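Aldo-keto reductase family 1, member B4 (Aldose reductase) (Schistosoma japonicum, PDB 4HBK) probably reduces aldehydes to alcohols with NADPH, as an aldose reductase of the aldo/keto reductase family. Local coordinates at residues L192-I200 / Q336-Y344. Residues are numbered along the deposited sequence; the frame is centred on the assembly and turned at random.
Sequences LSNFNKRQI and QEYPFKEEY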
loop_
_atom_site.group_PDB
_atom_site.type_symbol
_atom_site.label_atom_id
_atom_site.label_comp_id
_atom_site.label_asym_id
_atom_site.label_seq_id
_atom_site.Cartn_x
_atom_site.Cartn_y
_atom_site.Cartn_z
ATOM N N LEU A 192 -0.790 8.632 2.341
ATOM C CA LEU A 192 -1.482 8.163 3.535
ATOM C C LEU A 192 -1.892 6.704 3.404
ATOM O O LEU A 192 -2.140 6.217 2.309
ATOM C CB LEU A 192 -2.726 9.027 3.779
ATOM C CG LEU A 192 -2.468 10.538 3.870
ATOM C CD1 LEU A 192 -3.767 11.336 3.787
ATOM C CD2 LEU A 192 -1.702 10.895 5.134
ATOM N N SER A 193 -1.958 6.010 4.532
ATOM C CA SER A 193 -2.469 4.649 4.565
ATOM C C SER A 193 -3.522 4.513 5.656
ATOM O O SER A 193 -3.314 4.968 6.773
ATOM C CB SER A 193 -1.331 3.647 4.789
ATOM O OG SER A 193 -1.829 2.318 4.803
ATOM N N ASN A 194 -4.657 3.896 5.331
ATOM C CA ASN A 194 -5.721 3.689 6.313
ATOM C C ASN A 194 -6.270 4.973 6.933
ATOM O O ASN A 194 -6.667 4.972 8.103
ATOM C CB ASN A 194 -5.242 2.759 7.439
ATOM C CG ASN A 194 -4.824 1.390 6.925
ATOM O OD1 ASN A 194 -5.616 0.671 6.305
ATOM N ND2 ASN A 194 -3.566 1.031 7.165
ATOM N N PHE A 195 -6.277 6.067 6.171
ATOM C CA PHE A 195 -6.902 7.299 6.636
ATOM C C PHE A 195 -8.317 7.337 6.100
ATOM O O PHE A 195 -8.566 6.829 5.018
ATOM C CB PHE A 195 -6.135 8.532 6.144
ATOM C CG PHE A 195 -4.969 8.911 7.008
ATOM C CD1 PHE A 195 -3.971 7.997 7.287
ATOM C CD2 PHE A 195 -4.865 10.188 7.525
ATOM C CE1 PHE A 195 -2.901 8.339 8.072
ATOM C CE2 PHE A 195 -3.788 10.541 8.326
ATOM C CZ PHE A 195 -2.807 9.613 8.599
ATOM N N ASN A 196 -9.248 7.929 6.843
ATOM C CA ASN A 196 -10.617 8.067 6.335
ATOM C C ASN A 196 -10.823 9.437 5.686
ATOM O O ASN A 196 -9.901 10.258 5.672
ATOM C CB ASN A 196 -11.667 7.770 7.423
ATOM C CG ASN A 196 -11.660 8.792 8.562
ATOM O OD1 ASN A 196 -11.269 9.954 8.394
ATOM N ND2 ASN A 196 -12.119 8.358 9.719
ATOM N N LYS A 197 -12.018 9.681 5.151
ATOM C CA LYS A 197 -12.283 10.915 4.406
ATOM C C LYS A 197 -11.984 12.153 5.243
ATOM O O LYS A 197 -11.247 13.044 4.811
ATOM C CB LYS A 197 -13.732 10.957 3.912
ATOM C CG LYS A 197 -14.127 12.297 3.283
ATOM C CD LYS A 197 -15.558 12.258 2.745
ATOM C CE LYS A 197 -16.025 13.644 2.278
ATOM N NZ LYS A 197 -17.452 13.638 1.834
ATOM N N ARG A 198 -12.569 12.185 6.438
ATOM C CA ARG A 198 -12.406 13.265 7.413
ATOM C C ARG A 198 -10.929 13.580 7.612
ATOM O O ARG A 198 -10.513 14.735 7.563
ATOM C CB ARG A 198 -12.997 12.810 8.756
ATOM C CG ARG A 198 -13.584 13.888 9.652
ATOM C CD ARG A 198 -13.619 13.422 11.125
ATOM N NE ARG A 198 -12.268 13.463 11.700
ATOM C CZ ARG A 198 -11.594 12.418 12.186
ATOM N NH1 ARG A 198 -12.132 11.199 12.204
ATOM N NH2 ARG A 198 -10.365 12.596 12.660
ATOM N N GLN A 199 -10.144 12.531 7.835
ATOM C CA GLN A 199 -8.728 12.675 8.146
ATOM C C GLN A 199 -7.939 13.176 6.941
ATOM O O GLN A 199 -7.032 13.992 7.076
ATOM C CB GLN A 199 -8.171 11.347 8.662
ATOM C CG GLN A 199 -8.741 10.949 10.017
ATOM C CD GLN A 199 -8.430 9.513 10.373
ATOM O OE1 GLN A 199 -8.380 8.645 9.500
ATOM N NE2 GLN A 199 -8.218 9.249 11.658
ATOM N N ILE A 200 -8.289 12.695 5.757
ATOM C CA ILE A 200 -7.669 13.194 4.533
ATOM C C ILE A 200 -8.020 14.677 4.306
ATOM O O ILE A 200 -7.149 15.491 4.007
ATOM C CB ILE A 200 -8.094 12.352 3.316
ATOM C CG1 ILE A 200 -7.669 10.895 3.513
ATOM C CG2 ILE A 200 -7.529 12.962 2.016
ATOM C CD1 ILE A 200 -8.269 9.914 2.504
ATOM N N GLN A 336 -8.835 8.250 19.512
ATOM C CA GLN A 336 -9.553 9.339 18.876
ATOM C C GLN A 336 -9.535 9.221 17.351
ATOM O O GLN A 336 -10.544 9.486 16.686
ATOM C CB GLN A 336 -8.922 10.673 19.297
ATOM C CG GLN A 336 -9.531 11.888 18.639
ATOM C CD GLN A 336 -10.846 12.292 19.276
ATOM O OE1 GLN A 336 -11.680 12.951 18.651
ATOM N NE2 GLN A 336 -11.031 11.910 20.529
ATOM N N GLU A 337 -8.397 8.821 16.790
ATOM C CA GLU A 337 -8.260 8.803 15.330
ATOM C C GLU A 337 -8.381 7.406 14.731
ATOM O O GLU A 337 -7.924 7.173 13.613
ATOM C CB GLU A 337 -6.929 9.435 14.889
ATOM C CG GLU A 337 -6.762 10.881 15.289
ATOM C CD GLU A 337 -7.802 11.764 14.639
ATOM O OE1 GLU A 337 -8.359 11.358 13.594
ATOM O OE2 GLU A 337 -8.080 12.853 15.178
ATOM N N TYR A 338 -8.968 6.471 15.468
ATOM C CA TYR A 338 -9.229 5.162 14.884
ATOM C C TYR A 338 -10.091 5.422 13.656
ATOM O O TYR A 338 -11.095 6.117 13.751
ATOM C CB TYR A 338 -9.932 4.244 15.878
ATOM C CG TYR A 338 -10.325 2.920 15.287
ATOM C CD1 TYR A 338 -9.366 1.947 15.028
ATOM C CD2 TYR A 338 -11.655 2.639 14.979
ATOM C CE1 TYR A 338 -9.716 0.738 14.481
ATOM C CE2 TYR A 338 -12.016 1.424 14.433
ATOM C CZ TYR A 338 -11.039 0.480 14.181
ATOM O OH TYR A 338 -11.392 -0.730 13.642
ATOM N N PRO A 339 -9.667 4.918 12.486
ATOM C CA PRO A 339 -10.264 5.367 11.218
ATOM C C PRO A 339 -11.586 4.713 10.799
ATOM O O PRO A 339 -12.269 5.274 9.945
ATOM C CB PRO A 339 -9.170 5.043 10.185
ATOM C CG PRO A 339 -8.434 3.900 10.770
ATOM C CD PRO A 339 -8.412 4.178 12.266
ATOM N N PHE A 340 -11.959 3.579 11.383
ATOM C CA PHE A 340 -13.015 2.761 10.777
ATOM C C PHE A 340 -14.372 2.820 11.478
ATOM O O PHE A 340 -15.277 2.034 11.168
ATOM C CB PHE A 340 -12.558 1.302 10.650
ATOM C CG PHE A 340 -11.276 1.129 9.883
ATOM C CD1 PHE A 340 -10.992 1.928 8.786
ATOM C CD2 PHE A 340 -10.358 0.167 10.261
ATOM C CE1 PHE A 340 -9.809 1.765 8.079
ATOM C CE2 PHE A 340 -9.181 -0.008 9.562
ATOM C CZ PHE A 340 -8.898 0.795 8.469
ATOM N N LYS A 341 -14.534 3.731 12.423
ATOM C CA LYS A 341 -15.847 3.844 13.052
ATOM C C LYS A 341 -16.792 4.737 12.235
ATOM O O LYS A 341 -17.989 4.461 12.145
ATOM C CB LYS A 341 -15.760 4.253 14.530
ATOM C CG LYS A 341 -15.308 5.668 14.797
ATOM C CD LYS A 341 -15.618 6.054 16.250
ATOM C CE LYS A 341 -17.108 5.859 16.572
ATOM N NZ LYS A 341 -17.437 6.095 18.015
ATOM N N GLU A 342 -16.248 5.775 11.607
ATOM C CA GLU A 342 -17.032 6.598 10.685
ATOM C C GLU A 342 -17.440 5.788 9.467
ATOM O O GLU A 342 -16.818 4.768 9.162
ATOM C CB GLU A 342 -16.248 7.836 10.250
ATOM C CG GLU A 342 -16.273 8.955 11.276
ATOM C CD GLU A 342 -15.115 9.916 11.105
ATOM O OE1 GLU A 342 -15.116 10.673 10.112
ATOM O OE2 GLU A 342 -14.201 9.906 11.963
ATOM N N GLU A 343 -18.477 6.233 8.769
ATOM C CA GLU A 343 -18.979 5.479 7.624
ATOM C C GLU A 343 -17.868 5.230 6.602
ATOM O O GLU A 343 -17.739 4.130 6.064
ATOM C CB GLU A 343 -20.154 6.198 6.959
ATOM C CG GLU A 343 -20.743 5.431 5.767
ATOM C CD GLU A 343 -21.650 6.288 4.885
ATOM O OE1 GLU A 343 -22.056 7.399 5.313
ATOM O OE2 GLU A 343 -21.952 5.845 3.753
ATOM N N TYR A 344 -17.071 6.262 6.335
ATOM C CA TYR A 344 -15.954 6.154 5.395
ATOM C C TYR A 344 -15.065 7.387 5.504
ATOM O O TYR A 344 -15.419 8.327 6.216
ATOM C CB TYR A 344 -16.446 5.967 3.953
ATOM C CG TYR A 344 -17.082 7.203 3.344
ATOM C CD1 TYR A 344 -16.330 8.087 2.574
ATOM C CD2 TYR A 344 -18.434 7.485 3.534
ATOM C CE1 TYR A 344 -16.906 9.226 2.008
ATOM C CE2 TYR A 344 -19.022 8.623 2.973
ATOM C CZ TYR A 344 -18.249 9.487 2.210
ATOM O OH TYR A 344 -18.813 10.611 1.645
ATOM O OXT TYR A 344 -13.980 7.454 4.917
HETATM O O HOH W 1 -17.274 12.298 -0.334
HETATM O O HOH W 2 -14.568 10.221 7.734
HETATM O O HOH W 3 -11.738 8.676 14.429
#
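R198 lies between two glutamates of the C-terminal tail and forms a salt bridge to each. Its NH2 meets OE1 of E337 at 2.5 Å, on the syn lone pair. Its NH1 meets OE2 of E342, which crosses at about a right angle. Both carboxylates sit at the guanidinium edge, and the bend at chi3 (75°) turns that edge to the tail. OE1 of E337 also takes Q199 NE2 on its anti lone pair, at 2.9 Å and in a straight bond; the same NE2 donates to the E337 backbone O. Two donors thus hold one carboxylate oxygen, which probably favours the charged form. Q199 OE1 accepts from N196 N, while Q199 N donates to N196 OD1 at 2.9 Å. This capping box starts helix 197-206, just after strand 187-193 of the (beta/alpha)8 barrel. N196 ND2 also points an N-H at the tail and donates to P339 O (3.1 Å). K197 N donates to OXT of Y344 at 3.0 Å, so the terminal carboxylate lies at the first turn of the helix. The extended K197 side chain runs alongside the tyrosine, with CD 3.4 Å from Y344 CE1. One water links K197 NZ to Y344 OH. The P339 ring packs on N194 O, and the edge of F340 faces N194 OD1, which is hydrogen-bonded to Y241 OH. N194 ND2 is hydrogen-bonded to the backbone O of H144, a predicted substrate-binding residue.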